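Local coordinates for N-acylglucosamine 2-epimerase (Marinomonas mediterranea, PDB 5X32), which catalyses the reversible isomerisation of D-mannose to D-fructose and, less efficiently, also acts on D-lyxose, at residues Gln210-Asn215 with Trp227-Trp231; Asn215-Val219 with Tyr277-Ala282. All coordinates share one frame; numbering follows the deposited sequence.

Interaction 1: Gln210-Asn215 with Trp227-Trp231; sequences QASLSN and WQIDW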
loop_
_atom_site.group_PDB
_atom_site.type_symbol
_atom_site.label_atom_id
_atom_site.label_comp_id
_atom_site.label_asym_id
_atom_site.label_seq_id
_atom_site.Cartn_x
_atom_site.Cartn_y
_atom_site.Cartn_z
ATOM N N GLN A 210 18.269 7.982 -4.660
ATOM C CA GLN A 210 18.478 7.156 -3.471
ATOM C C GLN A 210 18.856 5.716 -3.798
ATOM O O GLN A 210 19.590 5.086 -3.038
ATOM C CB GLN A 210 17.245 7.180 -2.569
ATOM C CG GLN A 210 16.971 8.551 -2.002
ATOM C CD GLN A 210 18.210 9.158 -1.381
ATOM O OE1 GLN A 210 18.627 10.241 -1.763
ATOM N NE2 GLN A 210 18.795 8.470 -0.408
ATOM N N ALA A 211 18.359 5.197 -4.916
ATOM C CA ALA A 211 18.710 3.843 -5.340
ATOM C C ALA A 211 20.194 3.695 -5.682
ATOM O O ALA A 211 20.822 2.705 -5.300
ATOM C CB ALA A 211 17.856 3.431 -6.524
ATOM N N SER A 212 20.762 4.697 -6.353
ATOM C CA SER A 212 22.164 4.648 -6.807
ATOM C C SER A 212 23.141 4.427 -5.669
ATOM O O SER A 212 24.247 3.939 -5.883
ATOM C CB SER A 212 22.555 5.944 -7.520
ATOM O OG SER A 212 21.816 6.149 -8.708
ATOM N N LEU A 213 22.703 4.761 -4.457
ATOM C CA LEU A 213 23.530 4.678 -3.259
ATOM C C LEU A 213 23.779 3.257 -2.866
ATOM O O LEU A 213 24.580 2.988 -1.970
ATOM C CB LEU A 213 22.864 5.408 -2.102
ATOM C CG LEU A 213 22.714 6.907 -2.343
ATOM C CD1 LEU A 213 21.911 7.552 -1.228
ATOM C CD2 LEU A 213 24.104 7.519 -2.437
ATOM N N SER A 214 23.025 2.349 -3.466
ATOM C CA SER A 214 23.277 0.950 -3.230
ATOM C C SER A 214 24.001 0.271 -4.392
ATOM O O SER A 214 23.774 0.579 -5.595
ATOM C CB SER A 214 21.961 0.210 -2.926
ATOM O OG SER A 214 21.416 -0.414 -4.083
ATOM N N ASN A 215 24.811 -0.704 -3.990
ATOM C CA ASN A 215 25.479 -1.673 -4.860
ATOM C C ASN A 215 24.627 -2.156 -6.042
ATOM O O ASN A 215 24.972 -1.934 -7.216
ATOM C CB ASN A 215 25.848 -2.861 -3.950
ATOM C CG ASN A 215 27.023 -2.558 -3.012
ATOM O OD1 ASN A 215 26.891 -2.541 -1.786
ATOM N ND2 ASN A 215 28.230 -2.531 -3.600
ATOM N N TRP A 227 20.106 11.764 4.176
ATOM C CA TRP A 227 19.618 10.902 3.099
ATOM C C TRP A 227 20.795 10.112 2.515
ATOM O O TRP A 227 20.798 9.752 1.338
ATOM C CB TRP A 227 18.864 11.671 2.017
ATOM C CG TRP A 227 17.439 11.972 2.395
ATOM C CD1 TRP A 227 16.933 13.172 2.782
ATOM C CD2 TRP A 227 16.340 11.049 2.417
ATOM N NE1 TRP A 227 15.584 13.061 3.036
ATOM C CE2 TRP A 227 15.198 11.766 2.818
ATOM C CE3 TRP A 227 16.211 9.685 2.130
ATOM C CZ2 TRP A 227 13.941 11.165 2.946
ATOM C CZ3 TRP A 227 14.963 9.088 2.260
ATOM C CH2 TRP A 227 13.845 9.830 2.658
ATOM N N GLN A 228 21.788 9.848 3.363
ATOM C CA GLN A 228 22.817 8.853 3.070
ATOM C C GLN A 228 22.368 7.495 3.598
ATOM O O GLN A 228 21.564 7.423 4.524
ATOM C CB GLN A 228 24.159 9.246 3.695
ATOM C CG GLN A 228 24.875 10.416 3.006
ATOM C CD GLN A 228 25.201 10.135 1.531
ATOM O OE1 GLN A 228 24.564 10.684 0.624
ATOM N NE2 GLN A 228 26.187 9.261 1.292
ATOM N N ILE A 229 22.887 6.412 3.038
ATOM C CA ILE A 229 22.406 5.102 3.446
ATOM C C ILE A 229 22.877 4.719 4.839
ATOM O O ILE A 229 24.071 4.723 5.139
ATOM C CB ILE A 229 22.820 4.003 2.464
ATOM C CG1 ILE A 229 21.921 4.051 1.233
ATOM C CG2 ILE A 229 22.677 2.622 3.103
ATOM C CD1 ILE A 229 21.933 2.755 0.423
ATOM N N ASP A 230 21.896 4.383 5.675
ATOM C CA ASP A 230 22.126 3.787 6.982
ATOM C C ASP A 230 22.204 2.268 6.856
ATOM O O ASP A 230 21.182 1.605 6.669
ATOM C CB ASP A 230 21.001 4.178 7.945
ATOM C CG ASP A 230 21.319 3.827 9.393
ATOM O OD1 ASP A 230 22.248 3.016 9.634
ATOM O OD2 ASP A 230 20.637 4.366 10.298
ATOM N N TRP A 231 23.410 1.717 6.943
ATOM C CA TRP A 231 23.566 0.260 6.965
ATOM C C TRP A 231 23.214 -0.317 8.335
ATOM O O TRP A 231 24.001 -1.054 8.931
ATOM C CB TRP A 231 24.995 -0.138 6.570
ATOM C CG TRP A 231 25.369 0.318 5.185
ATOM C CD1 TRP A 231 26.256 1.299 4.860
ATOM C CD2 TRP A 231 24.846 -0.178 3.941
ATOM N NE1 TRP A 231 26.328 1.440 3.494
ATOM C CE2 TRP A 231 25.475 0.545 2.907
ATOM C CE3 TRP A 231 23.909 -1.164 3.605
ATOM C CZ2 TRP A 231 25.200 0.315 1.557
ATOM C CZ3 TRP A 231 23.642 -1.397 2.259
ATOM C CH2 TRP A 231 24.288 -0.661 1.254
#
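W227 takes hold of Q210, in the last turn of helix 193-212, through its backbone: W227 O accepts Q210 NE2 at 3.0 Å, with an N-H...O angle of 162°. The oxygen lies near the plane of the Q210 amide, whereas NE2 is tilted from the plane of the W227 carbonyl. A bend at chi2 (-50°) turns the Q210 chain so that its amide crosses the indole, the two planes 64° apart and NE2 3.8 Å from W227 CE3. H153, Y223 and L155 also pack against W227. Next comes Q228, whose side-chain end merely skirts L213. In fold terms, the segment 227-231 belongs to the long connection between helices 193-212 and 249-265 of the family's (alpha/alpha)6 barrel, folding back over the end of the first helix. I229 brings the apolar part: its CG1 packs on L213 CB at 3.7 Å, and its CD1 lies beside L213 O and 4.2 Å from S214 CB. The other branch, CG2, lies anti to the backbone N and sits 3.5 Å above the W231 ring plane, over its centre. W231 then extends the far end of its indole to N215, with W231 CH2 4.4 Å from N215 OD1, while W220 meets the same ring.

Interaction 2: Asn215-Val219 with Tyr277-Ala282; sequences NSNEV and YLFDLA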
loop_
_atom_site.group_PDB
_atom_site.type_symbol
_atom_site.label_atom_id
_atom_site.label_comp_id
_atom_site.label_asym_id
_atom_site.label_seq_id
_atom_site.Cartn_x
_atom_site.Cartn_y
_atom_site.Cartn_z
ATOM N N ASN A 215 24.811 -0.704 -3.990
ATOM C CA ASN A 215 25.479 -1.673 -4.860
ATOM C C ASN A 215 24.627 -2.156 -6.042
ATOM O O ASN A 215 24.972 -1.934 -7.216
ATOM C CB ASN A 215 25.848 -2.861 -3.950
ATOM C CG ASN A 215 27.023 -2.558 -3.012
ATOM O OD1 ASN A 215 26.891 -2.541 -1.786
ATOM N ND2 ASN A 215 28.230 -2.531 -3.600
ATOM N N SER A 216 23.484 -2.753 -5.694
ATOM C CA SER A 216 22.610 -3.411 -6.663
ATOM C C SER A 216 21.700 -2.413 -7.381
ATOM O O SER A 216 20.993 -2.758 -8.345
ATOM C CB SER A 216 21.761 -4.481 -5.974
ATOM O OG SER A 216 21.137 -3.952 -4.808
ATOM N N ASN A 217 21.733 -1.177 -6.894
ATOM C CA ASN A 217 20.853 -0.106 -7.348
ATOM C C ASN A 217 19.393 -0.396 -7.052
ATOM O O ASN A 217 18.508 0.047 -7.786
ATOM C CB ASN A 217 21.022 0.137 -8.848
ATOM C CG ASN A 217 22.459 0.469 -9.232
ATOM O OD1 ASN A 217 23.095 1.334 -8.617
ATOM N ND2 ASN A 217 22.972 -0.208 -10.262
ATOM N N GLU A 218 19.156 -1.149 -5.978
ATOM C CA GLU A 218 17.807 -1.411 -5.477
ATOM C C GLU A 218 17.456 -0.418 -4.355
ATOM O O GLU A 218 18.345 0.111 -3.680
ATOM C CB GLU A 218 17.704 -2.847 -4.959
ATOM C CG GLU A 218 17.963 -3.917 -5.993
ATOM C CD GLU A 218 18.029 -5.318 -5.375
ATOM O OE1 GLU A 218 19.110 -5.715 -4.874
ATOM O OE2 GLU A 218 17.000 -6.029 -5.390
ATOM N N VAL A 219 16.167 -0.187 -4.119
ATOM C CA VAL A 219 15.776 0.758 -3.068
ATOM C C VAL A 219 15.927 0.183 -1.668
ATOM O O VAL A 219 15.316 -0.820 -1.328
ATOM C CB VAL A 219 14.352 1.233 -3.242
ATOM C CG1 VAL A 219 14.121 2.419 -2.354
ATOM C CG2 VAL A 219 14.103 1.586 -4.700
ATOM N N TYR A 277 14.075 -3.617 -14.361
ATOM C CA TYR A 277 15.287 -3.989 -13.625
ATOM C C TYR A 277 14.999 -4.417 -12.178
ATOM O O TYR A 277 15.387 -5.521 -11.757
ATOM C CB TYR A 277 16.272 -2.815 -13.641
ATOM C CG TYR A 277 17.526 -3.044 -12.837
ATOM C CD1 TYR A 277 17.685 -2.491 -11.563
ATOM C CD2 TYR A 277 18.564 -3.801 -13.356
ATOM C CE1 TYR A 277 18.850 -2.700 -10.827
ATOM C CE2 TYR A 277 19.727 -4.015 -12.639
ATOM C CZ TYR A 277 19.871 -3.465 -11.382
ATOM O OH TYR A 277 21.042 -3.707 -10.699
ATOM N N LEU A 278 14.290 -3.548 -11.446
ATOM C CA LEU A 278 13.880 -3.801 -10.066
ATOM C C LEU A 278 13.082 -5.081 -9.965
ATOM O O LEU A 278 13.359 -5.914 -9.104
ATOM C CB LEU A 278 13.065 -2.638 -9.508
ATOM C CG LEU A 278 13.870 -1.364 -9.262
ATOM C CD1 LEU A 278 12.961 -0.225 -8.845
ATOM C CD2 LEU A 278 14.920 -1.627 -8.193
ATOM N N PHE A 279 12.095 -5.257 -10.835
ATOM C CA PHE A 279 11.307 -6.472 -10.730
ATOM C C PHE A 279 12.158 -7.715 -10.992
ATOM O O PHE A 279 12.112 -8.654 -10.199
ATOM C CB PHE A 279 10.129 -6.459 -11.698
ATOM C CG PHE A 279 9.216 -7.640 -11.543
ATOM C CD1 PHE A 279 8.068 -7.548 -10.764
ATOM C CD2 PHE A 279 9.498 -8.845 -12.182
ATOM C CE1 PHE A 279 7.221 -8.645 -10.615
ATOM C CE2 PHE A 279 8.674 -9.942 -12.027
ATOM C CZ PHE A 279 7.529 -9.844 -11.246
ATOM N N ASP A 280 12.940 -7.714 -12.075
ATOM C CA ASP A 280 13.723 -8.905 -12.425
ATOM C C ASP A 280 14.637 -9.284 -11.277
ATOM O O ASP A 280 14.680 -10.445 -10.853
ATOM C CB ASP A 280 14.558 -8.678 -13.687
ATOM C CG ASP A 280 13.702 -8.542 -14.936
ATOM O OD1 ASP A 280 12.527 -8.993 -14.903
ATOM O OD2 ASP A 280 14.216 -8.011 -15.953
ATOM N N LEU A 281 15.348 -8.282 -10.771
ATOM C CA LEU A 281 16.282 -8.475 -9.671
ATOM C C LEU A 281 15.583 -8.971 -8.394
ATOM O O LEU A 281 16.032 -9.954 -7.780
ATOM C CB LEU A 281 17.042 -7.176 -9.408
ATOM C CG LEU A 281 18.508 -7.329 -9.020
ATOM C CD1 LEU A 281 19.177 -8.399 -9.856
ATOM C CD2 LEU A 281 19.207 -6.017 -9.209
ATOM N N ALA A 282 14.513 -8.282 -7.986
ATOM C CA ALA A 282 13.790 -8.647 -6.762
ATOM C C ALA A 282 13.233 -10.056 -6.858
ATOM O O ALA A 282 13.538 -10.911 -6.028
ATOM C CB ALA A 282 12.652 -7.667 -6.476
#
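S216 O receives the hydroxyl of Y277, the one hydrogen bond between 215-219 and 277-282; OH and O are modelled 2.5 Å apart. The acceptor lies at the edge of the phenol ring, in its plane, and Y277 reaches it because CG is anti to the backbone N (chi1 176°). L281 CD2 also approaches S216 O, at 3.8 Å. From the same serine, S216 OG donates to E218 OE1 at 2.7 Å, using the anti lone pair of that oxygen. N217 lays its CB beside Y277 CE1 at 4.1 Å, and its carbonyl oxygen accepts K274 NZ. At E218 the contact becomes mainly apolar: its CA meets L278 CD2 at 4.0 Å, and its CG meets L281 CD2, likewise at 4.0 Å. The extended chain carries the carboxylate past L281 to K285, which bridges OE1, and Y298, which bonds OE2. With an alanine here, K285 would probably lose its acidic mate, S216 OG and Y298 OH their common carboxylate, and a gap would open beside L281. V219 closes the segment near L278, its O bonded to Q252. A buried carboxylate held by a lysine and two hydroxyls is likely to stay ionised, tying this loop to the helix by charge as well as by leucine packing.

How the interactions relate
Interactions 1 and 2 interlock along the chain: N215 ends the first segment of one and begins that of the other, and the segments alternate, their centres 13 Å apart. They also touch directly, A211 CB packing on N217 O at 3.7 Å, and S214 OG is hydrogen-bonded to E218 O, so the turn seen in interaction 1 helps to hold the backbone used in interaction 2. F247 touches S214, S216 and E218, bridging the two further. The probable proton donor/acceptor H251 is about 6 Å from V219, side chain to side chain, but about 12 Å from Q210. Interaction 2 therefore comes closer to the likely catalytic site; interaction 1 lies farther off, at the end of helix 193-212.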